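Local coordinates for Nsp15 (Middle East respiratory syndrome-related coronavirus, PDB 5YVD), which probably cleaves RNA at uridylates as a hexameric endoribonuclease of the EndoU clan, encoded by the coronavirus replicase gene, at residues Ile31-Gly36 with Ile40-Asn45; Ala59-Arg64 with Trp86-Ser91; Pro151-Phe156 with Ile160-Asp165; Gln193-Ser196 with Pro202-Asp205. All coordinates share one frame; numbering follows the deposited sequence.

Contact 1 of 4, residues Ile31-Gly36 with Ile40-Asn45; sequences IFTKSG and ICMFEN
I31 and M42 pack closely where the methyl CE of M42 meets CG2 of I31 at 3.5 Å, and the same methyl touches CB of T33 at 3.8 Å. The thioether chain curls over both residues because M42 bends at its last torsion (chi3 -69°), and it also touches A6 and V10 of helix 2-12 and F55 of helix 51-59. Beside it CB of I31 lies 4.0 Å from CB of F43, whose ring leads off to meet that of Y58. The contact is an antiparallel beta hairpin between strands 30-35 and 38-44, with 30-35 the middle strand of a three-stranded antiparallel sheet and 24-27 on its other side. T33 and I40 form a hydrogen-bonded pair, T33 N to I40 O at 2.9 Å and I40 N to T33 O at 3.1 Å, and M42 N gives I31 O a bond of 2.7 Å, as straight as that from I40 N (167° at the hydrogen). F32 and C41 turn to the other face of the sheet, where SG of C41 stands over the F32 ring, 4.7 Å from its centroid and 18° off the normal; T48 of a second subunit packs on F32. Toward the turn the packing thins: partly exposed S35 gives I40 just a CB to CG1 touch at 4.2 Å, while K34 turns away to P23 and to K103 of a third subunit.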
loop_
_atom_site.group_PDB
_atom_site.type_symbol
_atom_site.label_atom_id
_atom_site.label_comp_id
_atom_site.label_asym_id
_atom_site.label_seq_id
_atom_site.Cartn_x
_atom_site.Cartn_y
_atom_site.Cartn_z
ATOM N N ILE A 31 12.466 4.101 0.621
ATOM C CA ILE A 31 13.672 3.629 -0.048
ATOM C C ILE A 31 14.676 3.074 0.989
ATOM O O ILE A 31 15.001 3.737 1.976
ATOM C CB ILE A 31 14.328 4.756 -0.846
ATOM C CG1 ILE A 31 13.378 5.280 -1.919
ATOM C CG2 ILE A 31 15.632 4.287 -1.469
ATOM C CD1 ILE A 31 13.330 4.470 -3.190
ATOM N N PHE A 32 15.140 1.839 0.764
ATOM C CA PHE A 32 16.155 1.233 1.621
ATOM C C PHE A 32 17.395 0.884 0.847
ATOM O O PHE A 32 17.306 0.627 -0.333
ATOM C CB PHE A 32 15.629 -0.045 2.224
ATOM C CG PHE A 32 14.485 0.149 3.156
ATOM C CD1 PHE A 32 14.679 0.135 4.518
ATOM C CD2 PHE A 32 13.206 0.298 2.668
ATOM C CE1 PHE A 32 13.610 0.300 5.378
ATOM C CE2 PHE A 32 12.132 0.428 3.523
ATOM C CZ PHE A 32 12.333 0.434 4.873
ATOM N N THR A 33 18.535 0.834 1.517
ATOM C CA THR A 33 19.776 0.373 0.875
ATOM C C THR A 33 20.490 -0.624 1.772
ATOM O O THR A 33 20.490 -0.481 2.985
ATOM C CB THR A 33 20.711 1.572 0.538
ATOM O OG1 THR A 33 21.741 1.193 -0.386
ATOM C CG2 THR A 33 21.346 2.155 1.796
ATOM N N LYS A 34 21.102 -1.645 1.183
ATOM C CA LYS A 34 21.927 -2.575 1.966
ATOM C C LYS A 34 23.171 -1.837 2.391
ATOM O O LYS A 34 23.796 -1.199 1.575
ATOM C CB LYS A 34 22.305 -3.830 1.170
ATOM C CG LYS A 34 21.521 -5.077 1.558
ATOM C CD LYS A 34 21.695 -6.217 0.550
ATOM C CE LYS A 34 23.064 -6.892 0.608
ATOM N NZ LYS A 34 23.270 -7.616 1.892
ATOM N N SER A 35 23.495 -1.891 3.673
ATOM C CA SER A 35 24.735 -1.336 4.184
ATOM C C SER A 35 25.224 -2.275 5.260
ATOM O O SER A 35 24.603 -2.394 6.326
ATOM C CB SER A 35 24.526 0.055 4.774
ATOM O OG SER A 35 25.760 0.596 5.231
ATOM N N GLY A 36 26.344 -2.935 4.986
ATOM C CA GLY A 36 26.798 -4.029 5.821
ATOM C C GLY A 36 25.682 -5.039 5.838
ATOM O O GLY A 36 25.085 -5.339 4.807
ATOM N N ILE A 40 18.926 -0.034 5.583
ATOM C CA ILE A 40 18.709 1.318 6.086
ATOM C C ILE A 40 17.783 2.144 5.195
ATOM O O ILE A 40 18.010 2.280 3.989
ATOM C CB ILE A 40 20.020 2.127 6.136
ATOM C CG1 ILE A 40 21.125 1.342 6.845
ATOM C CG2 ILE A 40 19.776 3.508 6.758
ATOM C CD1 ILE A 40 20.745 0.904 8.232
ATOM N N CYS A 41 16.790 2.749 5.826
ATOM C CA CYS A 41 15.885 3.682 5.176
ATOM C C CYS A 41 16.566 4.985 4.808
ATOM O O CYS A 41 17.090 5.653 5.684
ATOM C CB CYS A 41 14.730 4.002 6.120
ATOM S SG CYS A 41 13.375 4.812 5.279
ATOM N N MET A 42 16.533 5.340 3.522
ATOM C CA MET A 42 17.115 6.580 3.009
ATOM C C MET A 42 16.082 7.630 2.593
ATOM O O MET A 42 16.458 8.742 2.221
ATOM C CB MET A 42 17.890 6.313 1.746
ATOM C CG MET A 42 19.239 5.651 1.877
ATOM S SD MET A 42 20.013 5.829 0.257
ATOM C CE MET A 42 19.019 4.748 -0.744
ATOM N N PHE A 43 14.794 7.304 2.586
ATOM C CA PHE A 43 13.826 8.280 2.096
ATOM C C PHE A 43 12.391 7.884 2.432
ATOM O O PHE A 43 12.049 6.693 2.459
ATOM C CB PHE A 43 14.005 8.451 0.587
ATOM C CG PHE A 43 13.135 9.506 -0.015
ATOM C CD1 PHE A 43 13.448 10.840 0.146
ATOM C CD2 PHE A 43 12.016 9.158 -0.774
ATOM C CE1 PHE A 43 12.654 11.827 -0.426
ATOM C CE2 PHE A 43 11.210 10.130 -1.336
ATOM C CZ PHE A 43 11.533 11.471 -1.166
ATOM N N GLU A 44 11.567 8.903 2.678
ATOM C CA GLU A 44 10.158 8.730 3.056
ATOM C C GLU A 44 9.314 9.636 2.134
ATOM O O GLU A 44 9.273 10.876 2.270
ATOM C CB GLU A 44 9.964 9.053 4.545
ATOM C CG GLU A 44 8.754 8.404 5.224
ATOM C CD GLU A 44 8.999 8.076 6.703
ATOM O OE1 GLU A 44 9.929 7.284 6.969
ATOM O OE2 GLU A 44 8.264 8.588 7.589
ATOM N N ASN A 45 8.680 9.001 1.161
ATOM C CA ASN A 45 7.902 9.696 0.182
ATOM C C ASN A 45 6.721 10.363 0.817
ATOM O O ASN A 45 5.863 9.673 1.360
ATOM C CB ASN A 45 7.381 8.692 -0.842
ATOM C CG ASN A 45 6.737 9.356 -2.021
ATOM O OD1 ASN A 45 6.717 10.580 -2.133
ATOM N ND2 ASN A 45 6.231 8.547 -2.934
#

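Contact 2 of 4, residues Ala59-Arg64 with Trp86-Ser91; sequences AKRAVR and WDYERS
A62 O is held by two waters that carry the contact over to W86 and Y88. The oxygen O of HOH 2 donates to A62 O at 2.8 Å and accepts from W86 N at 3.1 Å; that of HOH 1 lies 2.6 Å from Y88 OH and reaches A62 O only through a weak bond. Next to this bridge the side chain of R61 crosses that of Y88 at about a right angle. With the bend at chi3 (85°), the phenol oxygen OH of Y88 lies 3.1 Å from CD of R61 and at the guanidinium edge, the two planes 72° apart. CB of R61 also packs on CB of W86 at 3.8 Å. Within 86-91, CD1 of W86 lies over the centre of one face of the Y88 ring. The polar end of R61 has its main partners outside: NE bonds to Y58 O, the guanidinium makes a cation-pi contact with Y58, and E263 of a second subunit makes a weak, long ion pair. The loop after helix 51-59 is thus joined to strand 86-87 through water and apolar contact, with the arginine's charge probably stabilised by the Y58 carbonyl and ring more than by the distant carboxylate.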
loop_
_atom_site.group_PDB
_atom_site.type_symbol
_atom_site.label_atom_id
_atom_site.label_comp_id
_atom_site.label_asym_id
_atom_site.label_seq_id
_atom_site.Cartn_x
_atom_site.Cartn_y
_atom_site.Cartn_z
ATOM N N ALA A 59 17.064 14.061 -4.468
ATOM C CA ALA A 59 18.524 14.042 -4.602
ATOM C C ALA A 59 19.050 15.092 -5.559
ATOM O O ALA A 59 20.177 15.553 -5.412
ATOM C CB ALA A 59 19.019 12.676 -5.034
ATOM N N LYS A 60 18.244 15.476 -6.519
ATOM C CA LYS A 60 18.639 16.446 -7.492
ATOM C C LYS A 60 18.279 17.845 -7.059
ATOM O O LYS A 60 18.543 18.782 -7.748
ATOM C CB LYS A 60 18.020 16.090 -8.829
ATOM C CG LYS A 60 18.843 15.102 -9.616
ATOM C CD LYS A 60 18.012 14.253 -10.536
ATOM C CE LYS A 60 18.842 13.622 -11.627
ATOM N NZ LYS A 60 18.114 13.572 -12.912
ATOM N N ARG A 61 17.686 17.982 -5.892
ATOM C CA ARG A 61 17.324 19.283 -5.362
ATOM C C ARG A 61 18.429 20.254 -5.582
ATOM O O ARG A 61 19.564 19.890 -5.537
ATOM C CB ARG A 61 16.995 19.177 -3.881
ATOM C CG ARG A 61 18.110 19.540 -2.931
ATOM C CD ARG A 61 17.895 18.963 -1.548
ATOM N NE ARG A 61 18.398 17.615 -1.512
ATOM C CZ ARG A 61 19.153 17.108 -0.558
ATOM N NH1 ARG A 61 19.486 17.804 0.494
ATOM N NH2 ARG A 61 19.564 15.877 -0.668
ATOM N N ALA A 62 18.099 21.498 -5.838
ATOM C CA ALA A 62 19.105 22.512 -6.015
ATOM C C ALA A 62 19.622 23.072 -4.725
ATOM O O ALA A 62 18.899 23.696 -4.020
ATOM C CB ALA A 62 18.544 23.623 -6.829
ATOM N N VAL A 63 20.903 22.899 -4.464
ATOM C CA VAL A 63 21.484 23.281 -3.201
ATOM C C VAL A 63 22.051 24.688 -3.242
ATOM O O VAL A 63 23.257 24.891 -3.304
ATOM C CB VAL A 63 22.547 22.280 -2.783
ATOM C CG1 VAL A 63 23.064 22.599 -1.368
ATOM C CG2 VAL A 63 21.917 20.910 -2.821
ATOM N N ARG A 64 21.152 25.657 -3.181
ATOM C CA ARG A 64 21.506 27.072 -3.302
ATOM C C ARG A 64 20.385 27.861 -2.699
ATOM O O ARG A 64 19.296 27.337 -2.549
ATOM C CB ARG A 64 21.633 27.463 -4.781
ATOM C CG ARG A 64 20.482 26.925 -5.615
ATOM C CD ARG A 64 20.231 27.650 -6.924
ATOM N NE ARG A 64 21.165 27.285 -7.971
ATOM C CZ ARG A 64 20.827 27.076 -9.241
ATOM N NH1 ARG A 64 19.568 27.179 -9.664
ATOM N NH2 ARG A 64 21.773 26.762 -10.107
ATOM N N TRP A 86 13.443 22.021 -3.742
ATOM C CA TRP A 86 12.872 21.212 -2.645
ATOM C C TRP A 86 12.285 22.110 -1.575
ATOM O O TRP A 86 12.939 23.062 -1.144
ATOM C CB TRP A 86 13.919 20.282 -2.023
ATOM C CG TRP A 86 13.347 19.175 -1.161
ATOM C CD1 TRP A 86 13.466 19.038 0.197
ATOM C CD2 TRP A 86 12.591 18.036 -1.605
ATOM N NE1 TRP A 86 12.837 17.880 0.623
ATOM C CE2 TRP A 86 12.287 17.253 -0.458
ATOM C CE3 TRP A 86 12.147 17.594 -2.857
ATOM C CZ2 TRP A 86 11.552 16.071 -0.528
ATOM C CZ3 TRP A 86 11.420 16.374 -2.924
ATOM C CH2 TRP A 86 11.132 15.646 -1.769
ATOM N N ASP A 87 11.042 21.813 -1.190
ATOM C CA ASP A 87 10.391 22.422 -0.027
ATOM C C ASP A 87 10.471 21.480 1.210
ATOM O O ASP A 87 9.809 20.416 1.262
ATOM C CB ASP A 87 8.939 22.760 -0.365
ATOM C CG ASP A 87 8.214 23.440 0.791
ATOM O OD1 ASP A 87 8.502 23.090 1.948
ATOM O OD2 ASP A 87 7.348 24.300 0.544
ATOM N N TYR A 88 11.258 21.886 2.204
ATOM C CA TYR A 88 11.608 20.982 3.290
ATOM C C TYR A 88 10.486 20.840 4.314
ATOM O O TYR A 88 10.360 19.817 4.976
ATOM C CB TYR A 88 12.893 21.424 3.992
ATOM C CG TYR A 88 14.165 21.237 3.191
ATOM C CD1 TYR A 88 14.414 21.993 2.054
ATOM C CD2 TYR A 88 15.137 20.330 3.583
ATOM C CE1 TYR A 88 15.589 21.841 1.328
ATOM C CE2 TYR A 88 16.314 20.168 2.854
ATOM C CZ TYR A 88 16.543 20.936 1.728
ATOM O OH TYR A 88 17.718 20.805 0.979
ATOM N N GLU A 89 9.669 21.857 4.467
ATOM C CA GLU A 89 8.551 21.735 5.369
ATOM C C GLU A 89 7.613 20.688 4.773
ATOM O O GLU A 89 7.192 19.781 5.467
ATOM C CB GLU A 89 7.847 23.076 5.518
ATOM C CG GLU A 89 6.644 23.084 6.462
ATOM C CD GLU A 89 5.711 24.276 6.204
ATOM O OE1 GLU A 89 5.796 24.882 5.113
ATOM O OE2 GLU A 89 4.889 24.609 7.083
ATOM N N ARG A 90 7.298 20.801 3.486
ATOM C CA ARG A 90 6.326 19.868 2.873
ATOM C C ARG A 90 6.961 18.544 2.524
ATOM O O ARG A 90 6.255 17.559 2.407
ATOM C CB ARG A 90 5.677 20.440 1.602
ATOM C CG ARG A 90 4.991 21.769 1.794
ATOM C CD ARG A 90 4.201 22.153 0.565
ATOM N NE ARG A 90 5.077 22.436 -0.577
ATOM C CZ ARG A 90 5.064 21.821 -1.760
ATOM N NH1 ARG A 90 4.211 20.846 -2.043
ATOM N NH2 ARG A 90 5.916 22.213 -2.684
ATOM N N SER A 91 8.282 18.523 2.347
ATOM C CA SER A 91 8.975 17.333 1.831
ATOM C C SER A 91 8.420 16.948 0.465
ATOM O O SER A 91 8.052 15.793 0.196
ATOM C CB SER A 91 8.922 16.163 2.822
ATOM O OG SER A 91 9.770 16.478 3.889
HETATM O O HOH W 1 18.613 22.454 -0.813
HETATM O O HOH W 2 16.378 22.950 -3.146
#

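Contact 3 of 4, residues Pro151-Phe156 with Ile160-Asp165; sequences PDYAYF and IIRDSD
A beta hairpin in the middle-domain region, strands 153-156 and 159-162, brings A154 opposite I161 as a hydrogen-bonded pair. A154 N reaches I161 O in the carbonyl plane at 3.0 Å, and I161 N returns to A154 O at 2.9 Å, nearly along the C=O axis. Farther from the turn D163 N gives D152 O a straight bond (173° at the hydrogen) from above the carbonyl plane. Y153 and R162 share one face with Y155 and I160. The R162 guanidinium lies alongside Y153, with Y153 CB 3.8 Å above one guanidinium face, off toward its rim, and NH1 of R162 3.9 Å from CD1 of Y153. Chi1 of Y153 (67°) sets the ring beside R162, and CG of P151 covers one ring face. R162 NH2 bonds to Q193 O, and Y153 OH to T192 O. I160 CD1 touches CD2 of Y155 at 4.0 Å, the side chains crossing at about a right angle. At the open end D152 OD1 and D163 OD2 come within 4.3 Å; a D152-K172 salt bridge probably eases the repulsion. Hydrogen-bonded and non-hydrogen-bonded pairs alternate as in any antiparallel sheet, and the short connection makes this one a beta hairpin.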
loop_
_atom_site.group_PDB
_atom_site.type_symbol
_atom_site.label_atom_id
_atom_site.label_comp_id
_atom_site.label_asym_id
_atom_site.label_seq_id
_atom_site.Cartn_x
_atom_site.Cartn_y
_atom_site.Cartn_z
ATOM N N PRO A 151 13.178 40.859 -0.862
ATOM C CA PRO A 151 13.334 41.267 0.545
ATOM C C PRO A 151 14.691 40.921 1.153
ATOM O O PRO A 151 15.523 40.326 0.494
ATOM C CB PRO A 151 12.220 40.487 1.246
ATOM C CG PRO A 151 12.038 39.251 0.407
ATOM C CD PRO A 151 12.344 39.645 -1.010
ATOM N N ASP A 152 14.912 41.299 2.406
ATOM C CA ASP A 152 16.203 41.049 3.075
ATOM C C ASP A 152 16.321 39.643 3.674
ATOM O O ASP A 152 16.976 39.453 4.718
ATOM C CB ASP A 152 16.460 42.089 4.161
ATOM C CG ASP A 152 16.611 43.487 3.602
ATOM O OD1 ASP A 152 17.102 43.622 2.462
ATOM O OD2 ASP A 152 16.255 44.442 4.327
ATOM N N TYR A 153 15.726 38.664 2.983
ATOM C CA TYR A 153 15.873 37.281 3.355
ATOM C C TYR A 153 15.587 36.359 2.173
ATOM O O TYR A 153 15.060 36.778 1.147
ATOM C CB TYR A 153 14.910 36.965 4.463
ATOM C CG TYR A 153 13.459 37.025 4.012
ATOM C CD1 TYR A 153 12.713 38.194 4.174
ATOM C CD2 TYR A 153 12.831 35.912 3.425
ATOM C CE1 TYR A 153 11.390 38.264 3.768
ATOM C CE2 TYR A 153 11.506 35.971 3.016
ATOM C CZ TYR A 153 10.783 37.152 3.186
ATOM O OH TYR A 153 9.444 37.240 2.794
ATOM N N ALA A 154 15.897 35.084 2.352
ATOM C CA ALA A 154 15.740 34.076 1.305
ATOM C C ALA A 154 15.720 32.680 1.940
ATOM O O ALA A 154 15.968 32.517 3.133
ATOM C CB ALA A 154 16.882 34.193 0.291
ATOM N N TYR A 155 15.433 31.675 1.133
ATOM C CA TYR A 155 15.314 30.323 1.618
ATOM C C TYR A 155 16.583 29.579 1.250
ATOM O O TYR A 155 17.065 29.741 0.145
ATOM C CB TYR A 155 14.121 29.696 0.927
ATOM C CG TYR A 155 13.676 28.353 1.443
ATOM C CD1 TYR A 155 14.167 27.163 0.899
ATOM C CD2 TYR A 155 12.719 28.270 2.437
ATOM C CE1 TYR A 155 13.704 25.934 1.347
ATOM C CE2 TYR A 155 12.271 27.048 2.900
ATOM C CZ TYR A 155 12.755 25.889 2.359
ATOM O OH TYR A 155 12.268 24.708 2.852
ATOM N N PHE A 156 17.131 28.785 2.169
ATOM C CA PHE A 156 18.296 27.939 1.851
ATOM C C PHE A 156 18.300 26.626 2.660
ATOM O O PHE A 156 18.326 26.657 3.896
ATOM C CB PHE A 156 19.605 28.726 2.066
ATOM C CG PHE A 156 20.861 27.955 1.727
ATOM C CD1 PHE A 156 20.987 27.282 0.511
ATOM C CD2 PHE A 156 21.940 27.933 2.612
ATOM C CE1 PHE A 156 22.143 26.590 0.209
ATOM C CE2 PHE A 156 23.102 27.243 2.312
ATOM C CZ PHE A 156 23.205 26.575 1.112
ATOM N N ILE A 160 15.361 30.014 6.718
ATOM C CA ILE A 160 15.314 31.412 6.300
ATOM C C ILE A 160 16.630 32.019 6.695
ATOM O O ILE A 160 17.123 31.819 7.803
ATOM C CB ILE A 160 14.145 32.221 6.885
ATOM C CG1 ILE A 160 12.870 32.070 6.042
ATOM C CG2 ILE A 160 14.450 33.717 6.841
ATOM C CD1 ILE A 160 12.551 30.687 5.559
ATOM N N ILE A 161 17.183 32.771 5.757
ATOM C CA ILE A 161 18.523 33.307 5.853
ATOM C C ILE A 161 18.408 34.848 5.643
ATOM O O ILE A 161 17.685 35.308 4.763
ATOM C CB ILE A 161 19.407 32.503 4.852
ATOM C CG1 ILE A 161 20.565 31.843 5.578
ATOM C CG2 ILE A 161 19.882 33.292 3.633
ATOM C CD1 ILE A 161 20.196 30.497 6.169
ATOM N N ARG A 162 19.072 35.632 6.487
ATOM C CA ARG A 162 18.923 37.103 6.489
ATOM C C ARG A 162 20.121 37.778 5.828
ATOM O O ARG A 162 21.267 37.354 6.036
ATOM C CB ARG A 162 18.822 37.634 7.925
ATOM C CG ARG A 162 17.722 37.029 8.761
ATOM C CD ARG A 162 16.387 37.765 8.639
ATOM N NE ARG A 162 15.258 36.862 8.882
ATOM C CZ ARG A 162 13.992 37.098 8.534
ATOM N NH1 ARG A 162 13.644 38.244 7.926
ATOM N NH2 ARG A 162 13.062 36.172 8.805
ATOM N N ASP A 163 19.861 38.852 5.081
ATOM C CA ASP A 163 20.945 39.633 4.458
ATOM C C ASP A 163 21.912 40.259 5.502
ATOM O O ASP A 163 21.487 40.645 6.587
ATOM C CB ASP A 163 20.357 40.716 3.529
ATOM C CG ASP A 163 21.215 40.963 2.282
ATOM O OD1 ASP A 163 22.247 40.277 2.090
ATOM O OD2 ASP A 163 20.855 41.852 1.481
ATOM N N SER A 164 23.200 40.328 5.145
ATOM C CA SER A 164 24.306 40.759 6.023
ATOM C C SER A 164 25.646 40.724 5.274
ATOM O O SER A 164 25.753 40.107 4.234
ATOM C CB SER A 164 24.446 39.840 7.238
ATOM O OG SER A 164 25.280 38.723 6.949
ATOM N N ASP A 165 26.681 41.332 5.831
ATOM C CA ASP A 165 28.018 41.284 5.214
ATOM C C ASP A 165 28.677 39.894 5.246
ATOM O O ASP A 165 29.600 39.636 4.466
ATOM C CB ASP A 165 28.964 42.265 5.905
ATOM C CG ASP A 165 28.428 43.673 5.929
ATOM O OD1 ASP A 165 27.652 44.011 5.012
ATOM O OD2 ASP A 165 28.778 44.432 6.865
#

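Contact 4 of 4, residues Gln193-Ser196 with Pro202-Asp205; sequences QSRS and PLSD
The two loop segments keep their backbones well apart, with Q193 and L203 nearest at 9.6 Å between CA atoms, and side chains bridge the gap. L203 sends its CD1 in between Q193 and R195, meeting OE1 of Q193 at 3.3 Å. The same methyl lies over one face of the R195 guanidinium, NH1 of R195 being 3.3 Å from CD1 of L203, and L203 CG follows at 3.5 Å. R195 and L203 extend from opposite directions, so one face of the cation is covered by the end of the leucine, while P202 CA stands at the guanidinium edge. Bending at chi2 (-73°) folds Q193 back so that its amide oxygen reaches L203, and NE2 of Q193 binds Y191 O. Polar partners outside hold the guanidinium: NH2 makes a salt bridge with D293, and NH1 one with E207 and a hydrogen bond to L201 O. Such ties probably hold its plane and balance its charge. S204 is the N-cap of helix 205-212, its OG bonding to E207 N and also to D297. The contact therefore sits between the start of that helix and strands 153-156 and 159-162, where Y153 meets Q193 and S194, and R162 meets R195.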
loop_
_atom_site.group_PDB
_atom_site.type_symbol
_atom_site.label_atom_id
_atom_site.label_comp_id
_atom_site.label_asym_id
_atom_site.label_seq_id
_atom_site.Cartn_x
_atom_site.Cartn_y
_atom_site.Cartn_z
ATOM N N GLN A 193 7.459 38.333 6.195
ATOM C CA GLN A 193 8.845 38.066 6.654
ATOM C C GLN A 193 9.188 36.608 6.891
ATOM O O GLN A 193 10.279 36.316 7.347
ATOM C CB GLN A 193 9.132 38.847 7.935
ATOM C CG GLN A 193 9.066 40.339 7.755
ATOM C CD GLN A 193 10.244 40.863 6.991
ATOM O OE1 GLN A 193 11.369 40.419 7.173
ATOM N NE2 GLN A 193 9.992 41.822 6.129
ATOM N N SER A 194 8.251 35.706 6.619
ATOM C CA SER A 194 8.529 34.276 6.636
ATOM C C SER A 194 9.023 33.752 8.004
ATOM O O SER A 194 9.816 32.824 8.057
ATOM C CB SER A 194 9.570 33.944 5.543
ATOM O OG SER A 194 9.132 34.342 4.241
ATOM N N ARG A 195 8.565 34.332 9.107
ATOM C CA ARG A 195 8.938 33.834 10.431
ATOM C C ARG A 195 7.892 32.850 10.900
ATOM O O ARG A 195 6.846 32.667 10.247
ATOM C CB ARG A 195 9.050 34.983 11.431
ATOM C CG ARG A 195 10.167 35.944 11.102
ATOM C CD ARG A 195 10.150 37.176 11.987
ATOM N NE ARG A 195 9.039 38.059 11.640
ATOM C CZ ARG A 195 8.932 39.324 12.028
ATOM N NH1 ARG A 195 9.886 39.879 12.772
ATOM N NH2 ARG A 195 7.863 40.035 11.662
ATOM N N SER A 196 8.153 32.227 12.040
ATOM C CA SER A 196 7.191 31.285 12.608
ATOM C C SER A 196 7.339 31.233 14.109
ATOM O O SER A 196 8.245 31.844 14.661
ATOM C CB SER A 196 7.423 29.886 12.045
ATOM O OG SER A 196 8.507 29.281 12.718
ATOM N N PRO A 202 12.788 39.572 16.359
ATOM C CA PRO A 202 12.276 40.904 16.095
ATOM C C PRO A 202 13.189 41.634 15.134
ATOM O O PRO A 202 14.364 41.308 15.037
ATOM C CB PRO A 202 12.264 41.569 17.478
ATOM C CG PRO A 202 13.310 40.861 18.241
ATOM C CD PRO A 202 13.266 39.436 17.750
ATOM N N LEU A 203 12.634 42.598 14.423
ATOM C CA LEU A 203 13.327 43.229 13.326
ATOM C C LEU A 203 13.409 44.745 13.465
ATOM O O LEU A 203 14.010 45.390 12.629
ATOM C CB LEU A 203 12.618 42.881 12.017
ATOM C CG LEU A 203 12.744 41.447 11.508
ATOM C CD1 LEU A 203 11.718 41.186 10.407
ATOM C CD2 LEU A 203 14.164 41.167 11.020
ATOM N N SER A 204 12.823 45.304 14.524
ATOM C CA SER A 204 12.793 46.746 14.737
ATOM C C SER A 204 12.588 47.038 16.225
ATOM O O SER A 204 12.264 46.149 17.001
ATOM C CB SER A 204 11.641 47.354 13.946
ATOM O OG SER A 204 10.411 47.114 14.619
ATOM N N ASP A 205 12.744 48.289 16.623
ATOM C CA ASP A 205 12.556 48.657 18.019
ATOM C C ASP A 205 11.116 48.466 18.481
ATOM O O ASP A 205 10.848 47.999 19.592
ATOM C CB ASP A 205 12.976 50.104 18.230
ATOM C CG ASP A 205 14.455 50.245 18.437
ATOM O OD1 ASP A 205 15.083 49.288 18.945
ATOM O OD2 ASP A 205 14.973 51.324 18.089
#

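The contacts follow one another in series along the chain, from the N-terminal oligomerisation region through the middle domain to the EndoU region. Contact 1 touches contact 2, their centres about 18 Å apart, through the rings of F43 and W86. Contact 2 meets contact 3, centres about 17 Å apart: Y88 N probably bonds to Y155 OH, and F156 packs on V63 and R64. Contact 3 joins contact 4, centres about 12 Å apart, through probable bonds of R162 to Q193 O and of Y153 OH to S194 OG. The centres of contacts 1 and 4 lie about 38 Å apart. Contacts 1, 2 and 3 touch a second subunit, consistent with these regions taking part in hexamer assembly, whereas contact 4 has no other chain against it.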